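Local coordinates for pyridoxal phosphate homeostasis protein (Bifidobacterium adolescentis ATCC 15703, PDB 3CPG) that probably binds pyridoxal 5'-phosphate and takes part in keeping the cellular supply of this cofactor in balance, at residues T137-D142 and G162-V167; I196-L201 and D237-L242. One frame throughout, in Å; residues are numbered along the deposited sequence.

Contact 1 of 2, residues T137-D142 and G162-V167; sequences TIESVD and GVLLEV
With CG anti to the carbonyl carbon (chi1 -65°) and the chain extended beyond it, Glu-139 runs side by side with Leu-164. Its CG rests 3.4 Å from Leu-164 CD1 and its CD 3.5 Å from the same methyl, while the carboxylate oxygens bond to Ser-243 and His-118. Val-141 CG2, anti to its carbonyl carbon, meets Val-163 CB at 3.7 Å, and Val-141 also packs on Ala-147 and Ile-150 of helix 144-157. That helix joins strands 137-141 and 161-166, a parallel beta-alpha-beta unit of the TIM barrel. Ile-138 N donates to Gly-162 O at 2.8 Å and Leu-164 N to Ile-138 O; after a beta bulge Val-141 N reaches Leu-164 O only weakly, and Glu-166 N closes on Val-141 O at 2.7 Å. An alanine in place of Glu-139 would probably leave Ser-243 and His-118 without their carboxylate partner and strip Leu-164 CD1 of its packing against CG and CD. Past the bulge, Asp-142 and Glu-166 lie side by side with carboxylate planes 80° apart, Asp-142 OD2 being 4.4 Å from Glu-166 OE1. If both are ionised they would probably repel, an effect the bond from Gln-122 NE2 to Glu-166 OE1 may ease.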
ATOM      1  N   THR A 137      -2.882   5.854  -5.158  1.00  6.42           N
ATOM      2  CA  THR A 137      -3.133   5.847  -3.723  1.00  4.98           C
ATOM      3  C   THR A 137      -1.873   6.152  -2.920  1.00  5.53           C
ATOM      4  O   THR A 137      -0.812   5.583  -3.171  1.00  3.49           O
ATOM      5  CB  THR A 137      -3.679   4.485  -3.236  1.00  5.68           C
ATOM      6  OG1 THR A 137      -4.901   4.176  -3.916  1.00  6.80           O
ATOM      7  CG2 THR A 137      -3.950   4.534  -1.735  1.00  5.39           C
ATOM      8  N   ILE A 138      -2.000   7.061  -1.960  1.00  4.04           N
ATOM      9  CA  ILE A 138      -0.894   7.417  -1.071  1.00  4.33           C
ATOM     10  C   ILE A 138      -1.230   6.789   0.286  1.00  5.35           C
ATOM     11  O   ILE A 138      -2.098   7.279   1.013  1.00  4.45           O
ATOM     12  CB  ILE A 138      -0.764   8.950  -0.915  1.00  5.20           C
ATOM     13  CG1 ILE A 138      -0.422   9.583  -2.266  1.00  6.70           C
ATOM     14  CG2 ILE A 138       0.311   9.275   0.118  1.00  4.91           C
ATOM     15  CD1 ILE A 138      -0.455  11.111  -2.265  1.00  6.32           C
ATOM     16  N   GLU A 139      -0.540   5.702   0.621  1.00  3.33           N
ATOM     17  CA  GLU A 139      -0.798   4.975   1.861  1.00  3.53           C
ATOM     18  C   GLU A 139      -0.207   5.565   3.131  1.00  5.50           C
ATOM     19  O   GLU A 139      -0.540   5.123   4.231  1.00  6.58           O
ATOM     20  CB  GLU A 139      -0.283   3.538   1.738  1.00  2.84           C
ATOM     21  CG  GLU A 139      -0.995   2.689   0.705  1.00  4.81           C
ATOM     22  CD  GLU A 139      -0.706   1.211   0.891  1.00  4.51           C
ATOM     23  OE1 GLU A 139      -0.314   0.823   2.013  1.00  5.73           O
ATOM     24  OE2 GLU A 139      -0.887   0.435  -0.071  1.00  5.37           O
ATOM     25  N   SER A 140       0.651   6.567   2.986  1.00  4.64           N
ATOM     26  CA  SER A 140       1.340   7.151   4.132  1.00  5.89           C
ATOM     27  C   SER A 140       0.819   8.474   4.686  1.00  6.47           C
ATOM     28  O   SER A 140       1.592   9.247   5.245  1.00  6.81           O
ATOM     29  CB  SER A 140       2.814   7.321   3.774  1.00  5.80           C
ATOM     30  OG  SER A 140       2.925   8.123   2.609  1.00  6.92           O
ATOM     31  N   VAL A 141      -0.470   8.750   4.538  1.00  5.90           N
ATOM     32  CA  VAL A 141      -1.007  10.003   5.061  1.00  5.49           C
ATOM     33  C   VAL A 141      -1.164   9.839   6.573  1.00  7.65           C
ATOM     34  O   VAL A 141      -2.048   9.120   7.045  1.00  7.61           O
ATOM     35  CB  VAL A 141      -2.349  10.337   4.395  1.00  4.79           C
ATOM     36  CG1 VAL A 141      -2.834  11.704   4.853  1.00  4.81           C
ATOM     37  CG2 VAL A 141      -2.181  10.320   2.874  1.00  6.35           C
ATOM     38  N   ASP A 142      -0.303  10.517   7.328  1.00  7.36           N
ATOM     39  CA  ASP A 142      -0.295  10.399   8.780  1.00  7.94           C
ATOM     40  C   ASP A 142      -0.823  11.601   9.557  1.00  7.71           C
ATOM     41  O   ASP A 142      -0.716  11.637  10.784  1.00  8.08           O
ATOM     42  CB  ASP A 142       1.132  10.084   9.243  1.00 11.58           C
ATOM     43  CG  ASP A 142       2.115  11.195   8.905  1.00 15.15           C
ATOM     44  OD1 ASP A 142       1.924  11.874   7.877  1.00 18.87           O
ATOM     45  OD2 ASP A 142       3.089  11.387   9.661  1.00 22.79           O
ATOM     46  N   GLY A 162      -6.336   8.610  -4.164  1.00  4.60           N
ATOM     47  CA  GLY A 162      -6.728   7.794  -3.033  1.00  5.10           C
ATOM     48  C   GLY A 162      -5.733   7.960  -1.903  1.00  5.84           C
ATOM     49  O   GLY A 162      -4.564   8.258  -2.138  1.00  5.72           O
ATOM     50  N   VAL A 163      -6.195   7.794  -0.669  1.00  6.46           N
ATOM     51  CA  VAL A 163      -5.303   7.902   0.478  1.00  6.15           C
ATOM     52  C   VAL A 163      -5.690   6.906   1.552  1.00  5.62           C
ATOM     53  O   VAL A 163      -6.860   6.545   1.686  1.00  5.39           O
ATOM     54  CB  VAL A 163      -5.336   9.314   1.137  1.00  6.19           C
ATOM     55  CG1 VAL A 163      -4.880  10.375   0.152  1.00  5.90           C
ATOM     56  CG2 VAL A 163      -6.738   9.618   1.650  1.00  8.16           C
ATOM     57  N   LEU A 164      -4.692   6.441   2.292  1.00  4.36           N
ATOM     58  CA  LEU A 164      -4.931   5.554   3.419  1.00  4.42           C
ATOM     59  C   LEU A 164      -4.393   6.340   4.602  1.00  4.80           C
ATOM     60  O   LEU A 164      -3.365   7.010   4.487  1.00  6.41           O
ATOM     61  CB  LEU A 164      -4.160   4.232   3.301  1.00  4.85           C
ATOM     62  CG  LEU A 164      -4.445   3.298   2.121  1.00  3.46           C
ATOM     63  CD1 LEU A 164      -3.823   1.930   2.403  1.00  3.35           C
ATOM     64  CD2 LEU A 164      -5.947   3.149   1.910  1.00  4.68           C
ATOM     65  N   LEU A 165      -5.102   6.298   5.721  1.00  4.57           N
ATOM     66  CA  LEU A 165      -4.643   6.988   6.918  1.00  4.86           C
ATOM     67  C   LEU A 165      -3.659   6.046   7.591  1.00  4.59           C
ATOM     68  O   LEU A 165      -4.009   4.923   7.967  1.00  3.60           O
ATOM     69  CB  LEU A 165      -5.813   7.290   7.861  1.00  5.36           C
ATOM     70  CG  LEU A 165      -5.441   7.765   9.271  1.00  4.87           C
ATOM     71  CD1 LEU A 165      -4.586   9.032   9.200  1.00  4.90           C
ATOM     72  CD2 LEU A 165      -6.717   8.016  10.064  1.00  7.34           C
ATOM     73  N   GLU A 166      -2.418   6.502   7.714  1.00  4.61           N
ATOM     74  CA  GLU A 166      -1.355   5.716   8.324  1.00  5.28           C
ATOM     75  C   GLU A 166      -1.407   5.923   9.827  1.00  5.29           C
ATOM     76  O   GLU A 166      -1.282   7.050  10.302  1.00  6.84           O
ATOM     77  CB  GLU A 166      -0.004   6.183   7.788  1.00  6.03           C
ATOM     78  CG  GLU A 166       1.192   5.415   8.308  1.00  8.51           C
ATOM     79  CD  GLU A 166       2.495   6.049   7.863  1.00 12.14           C
ATOM     80  OE1 GLU A 166       2.812   7.157   8.343  1.00 19.48           O
ATOM     81  OE2 GLU A 166       3.190   5.446   7.026  1.00 17.97           O
ATOM     82  N   VAL A 167      -1.580   4.834  10.568  1.00  4.63           N
ATOM     83  CA  VAL A 167      -1.663   4.909  12.017  1.00  4.98           C
ATOM     84  C   VAL A 167      -0.455   4.253  12.672  1.00  5.98           C
ATOM     85  O   VAL A 167       0.019   3.211  12.219  1.00  6.75           O
ATOM     86  CB  VAL A 167      -2.941   4.208  12.536  1.00  5.09           C
ATOM     87  CG1 VAL A 167      -3.044   4.363  14.049  1.00  4.40           C
ATOM     88  CG2 VAL A 167      -4.166   4.792  11.857  1.00  4.70           C
TER

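Contact 2 of 2, residues I196-L201 and D237-L242; sequences IELQGL and DRCREL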
ATOM      1  N   ILE A 196      -9.464  14.079  -2.573  1.00 10.00           N
ATOM      2  CA  ILE A 196      -8.954  12.848  -1.984  1.00 11.15           C
ATOM      3  C   ILE A 196     -10.070  11.880  -1.627  1.00 10.62           C
ATOM      4  O   ILE A 196     -11.200  12.280  -1.326  1.00 11.27           O
ATOM      5  CB  ILE A 196      -8.091  13.105  -0.715  1.00 13.87           C
ATOM      6  CG1 ILE A 196      -8.885  13.892   0.323  1.00 16.20           C
ATOM      7  CG2 ILE A 196      -6.809  13.838  -1.091  1.00 14.88           C
ATOM      8  CD1 ILE A 196      -8.089  14.196   1.582  1.00 20.11           C
ATOM      9  N   GLU A 197      -9.747  10.595  -1.692  1.00  8.63           N
ATOM     10  CA  GLU A 197     -10.697   9.549  -1.357  1.00  8.11           C
ATOM     11  C   GLU A 197     -10.076   8.644  -0.295  1.00  7.52           C
ATOM     12  O   GLU A 197      -9.103   7.940  -0.560  1.00  7.38           O
ATOM     13  CB  GLU A 197     -11.049   8.718  -2.594  1.00  8.55           C
ATOM     14  CG  GLU A 197     -12.105   7.656  -2.331  1.00 11.91           C
ATOM     15  CD  GLU A 197     -12.457   6.848  -3.565  1.00 14.80           C
ATOM     16  OE1 GLU A 197     -11.662   5.968  -3.959  1.00 16.05           O
ATOM     17  OE2 GLU A 197     -13.534   7.097  -4.148  1.00 18.04           O
ATOM     18  N   LEU A 198     -10.636   8.673   0.907  1.00  5.88           N
ATOM     19  CA  LEU A 198     -10.134   7.835   1.994  1.00  5.78           C
ATOM     20  C   LEU A 198     -10.527   6.392   1.685  1.00  6.89           C
ATOM     21  O   LEU A 198     -11.710   6.046   1.711  1.00  7.99           O
ATOM     22  CB  LEU A 198     -10.754   8.275   3.317  1.00  6.08           C
ATOM     23  CG  LEU A 198     -10.403   7.448   4.549  1.00  5.89           C
ATOM     24  CD1 LEU A 198      -8.900   7.479   4.794  1.00  7.07           C
ATOM     25  CD2 LEU A 198     -11.164   7.997   5.744  1.00  7.77           C
ATOM     26  N   GLN A 199      -9.539   5.548   1.409  1.00  4.58           N
ATOM     27  CA  GLN A 199      -9.822   4.160   1.045  1.00  4.09           C
ATOM     28  C   GLN A 199      -9.512   3.117   2.112  1.00  3.87           C
ATOM     29  O   GLN A 199      -9.667   1.914   1.871  1.00  4.99           O
ATOM     30  CB  GLN A 199      -9.070   3.823  -0.244  1.00  4.73           C
ATOM     31  CG  GLN A 199      -9.321   4.846  -1.342  1.00  6.32           C
ATOM     32  CD  GLN A 199      -8.446   4.640  -2.562  1.00  6.60           C
ATOM     33  OE1 GLN A 199      -7.268   4.305  -2.445  1.00  6.91           O
ATOM     34  NE2 GLN A 199      -9.014   4.865  -3.741  1.00  8.25           N
ATOM     35  N   GLY A 200      -9.084   3.575   3.284  1.00  4.62           N
ATOM     36  CA  GLY A 200      -8.755   2.655   4.357  1.00  4.95           C
ATOM     37  C   GLY A 200      -7.637   3.153   5.255  1.00  4.61           C
ATOM     38  O   GLY A 200      -7.297   4.340   5.247  1.00  4.15           O
ATOM     39  N   LEU A 201      -7.076   2.240   6.043  1.00  4.58           N
ATOM     40  CA  LEU A 201      -5.992   2.556   6.969  1.00  3.50           C
ATOM     41  C   LEU A 201      -4.749   1.724   6.649  1.00  4.53           C
ATOM     42  O   LEU A 201      -4.830   0.704   5.970  1.00  4.14           O
ATOM     43  CB  LEU A 201      -6.436   2.267   8.407  1.00  3.54           C
ATOM     44  CG  LEU A 201      -7.761   2.890   8.868  1.00  3.14           C
ATOM     45  CD1 LEU A 201      -8.070   2.437  10.287  1.00  5.16           C
ATOM     46  CD2 LEU A 201      -7.682   4.403   8.786  1.00  3.65           C
ATOM     47  N   ASP A 237     -17.394   6.364   3.629  1.00 13.04           N
ATOM     48  CA  ASP A 237     -17.962   5.086   3.199  1.00 14.78           C
ATOM     49  C   ASP A 237     -17.035   4.161   2.411  1.00 13.43           C
ATOM     50  O   ASP A 237     -17.368   2.995   2.195  1.00 14.99           O
ATOM     51  CB  ASP A 237     -19.235   5.324   2.382  1.00 20.01           C
ATOM     52  CG  ASP A 237     -18.947   5.913   1.023  1.00 24.19           C
ATOM     53  OD1 ASP A 237     -18.388   7.028   0.963  1.00 28.87           O
ATOM     54  OD2 ASP A 237     -19.280   5.259   0.011  1.00 30.55           O
ATOM     55  N   ARG A 238     -15.883   4.663   1.978  1.00 11.70           N
ATOM     56  CA  ARG A 238     -14.951   3.835   1.223  1.00 10.97           C
ATOM     57  C   ARG A 238     -13.687   3.501   2.006  1.00  9.37           C
ATOM     58  O   ARG A 238     -12.720   2.988   1.450  1.00 10.06           O
ATOM     59  CB  ARG A 238     -14.587   4.514  -0.101  1.00 12.85           C
ATOM     60  CG  ARG A 238     -15.715   4.479  -1.125  1.00 18.39           C
ATOM     61  CD  ARG A 238     -15.246   4.972  -2.485  1.00 23.34           C
ATOM     62  NE  ARG A 238     -16.242   4.758  -3.533  1.00 28.46           N
ATOM     63  CZ  ARG A 238     -17.433   5.346  -3.573  1.00 30.09           C
ATOM     64  NH1 ARG A 238     -17.791   6.194  -2.616  1.00 31.36           N
ATOM     65  NH2 ARG A 238     -18.267   5.092  -4.574  1.00 32.24           N
ATOM     66  N   CYS A 239     -13.702   3.795   3.301  1.00  7.77           N
ATOM     67  CA  CYS A 239     -12.562   3.512   4.170  1.00  7.71           C
ATOM     68  C   CYS A 239     -12.646   2.028   4.515  1.00  7.68           C
ATOM     69  O   CYS A 239     -13.015   1.658   5.629  1.00  8.75           O
ATOM     70  CB  CYS A 239     -12.660   4.367   5.438  1.00  8.71           C
ATOM     71  SG  CYS A 239     -11.242   4.244   6.553  1.00  9.65           S
ATOM     72  N   ARG A 240     -12.294   1.179   3.555  1.00  8.20           N
ATOM     73  CA  ARG A 240     -12.397  -0.263   3.751  1.00  8.79           C
ATOM     74  C   ARG A 240     -11.110  -1.072   3.823  1.00  8.62           C
ATOM     75  O   ARG A 240     -11.099  -2.161   4.392  1.00  8.90           O
ATOM     76  CB  ARG A 240     -13.276  -0.853   2.647  1.00 11.21           C
ATOM     77  CG  ARG A 240     -14.716  -0.388   2.689  1.00 16.26           C
ATOM     78  CD  ARG A 240     -15.467  -0.823   1.441  1.00 21.82           C
ATOM     79  NE  ARG A 240     -16.890  -0.509   1.526  1.00 27.57           N
ATOM     80  CZ  ARG A 240     -17.733  -1.091   2.372  1.00 30.59           C
ATOM     81  NH1 ARG A 240     -17.299  -2.023   3.211  1.00 31.83           N
ATOM     82  NH2 ARG A 240     -19.014  -0.746   2.379  1.00 33.24           N
ATOM     83  N   GLU A 241     -10.028  -0.562   3.251  1.00  6.72           N
ATOM     84  CA  GLU A 241      -8.786  -1.320   3.259  1.00  6.29           C
ATOM     85  C   GLU A 241      -8.012  -1.281   4.567  1.00  5.64           C
ATOM     86  O   GLU A 241      -8.091  -0.322   5.339  1.00  5.16           O
ATOM     87  CB  GLU A 241      -7.853  -0.832   2.144  1.00  6.74           C
ATOM     88  CG  GLU A 241      -8.485  -0.759   0.766  1.00 10.47           C
ATOM     89  CD  GLU A 241      -8.509  -2.091   0.033  1.00 14.08           C
ATOM     90  OE1 GLU A 241      -8.175  -3.133   0.637  1.00 14.10           O
ATOM     91  OE2 GLU A 241      -8.867  -2.084  -1.165  1.00 16.38           O
ATOM     92  N   LEU A 242      -7.267  -2.355   4.800  1.00  4.11           N
ATOM     93  CA  LEU A 242      -6.389  -2.467   5.952  1.00  3.80           C
ATOM     94  C   LEU A 242      -5.072  -2.934   5.357  1.00  4.18           C
ATOM     95  O   LEU A 242      -4.899  -4.112   5.048  1.00  4.53           O
ATOM     96  CB  LEU A 242      -6.908  -3.491   6.962  1.00  4.53           C
ATOM     97  CG  LEU A 242      -8.108  -3.031   7.795  1.00  5.25           C
ATOM     98  CD1 LEU A 242      -8.589  -4.181   8.675  1.00  5.04           C
ATOM     99  CD2 LEU A 242      -7.712  -1.834   8.642  1.00  6.58           C
TER
HETATM  100  O   HOH W   1     -14.203   7.046   1.982  1.00 11.44           O
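Glu-197 and Arg-238 cross at a slant, yet their carboxylate and guanidinium planes are only 7° apart. Glu-197 OE2 touches Arg-238 CD at 3.2 Å and forms a long salt bridge to Arg-238 NE at 3.6 Å; it lies well out of the guanidinium plane, so no N-H points at it and the bridge rests on charge. Glu-197 OE1 takes a straight bond (169°) from Gln-199 NE2 on its anti lone pair, which helps fix how the carboxylate is turned, while Gln-199 OE1 is bonded to Thr-137 OG1. Cys-239 sends SG anti to its backbone N (chi1 -175°), placing it 3.8 Å from Leu-198 CD2 and 3.7 Å from Gly-200 CA. A water bridges Leu-198 O and Arg-238 N. Cys-239 centres an inverse gamma turn, after which parallel pairing sets in: Glu-241 N donates to Gln-199 O, and Leu-201 N to Glu-241 O at 2.8 Å. At Gly-200 a CB would collide with Glu-241 O and, with phi positive, would also press on the carbonyl oxygen of Gln-199. Leu-201 CB and Leu-242 CD2 approach to 4.3 Å on the face covered by helix 211-231, which connects the two strands, while strand 161-166 flanks strand 196-202.

Along the chain both segments of contact 1 precede those of contact 2, and their centres lie 9 Å apart in one parallel sheet. Each pairs the two strands of a beta-alpha-beta unit. Strands 161-166 and 196-202 are neighbours, giving the order 137-141, 161-166, 196-202, 241-243 across this part of the TIM barrel. The bond between Thr-137 and Gln-199 spans the intervening strand, and Leu-165 packs on Leu-201. The two contacts thus build adjoining parts of the barrel wall. Contact 1 comes nearer the probable cofactor site: the side chains of Glu-166 and Lys-57, the lysine predicted to carry pyridoxal phosphate but without it in this structure, are about 12 Å apart.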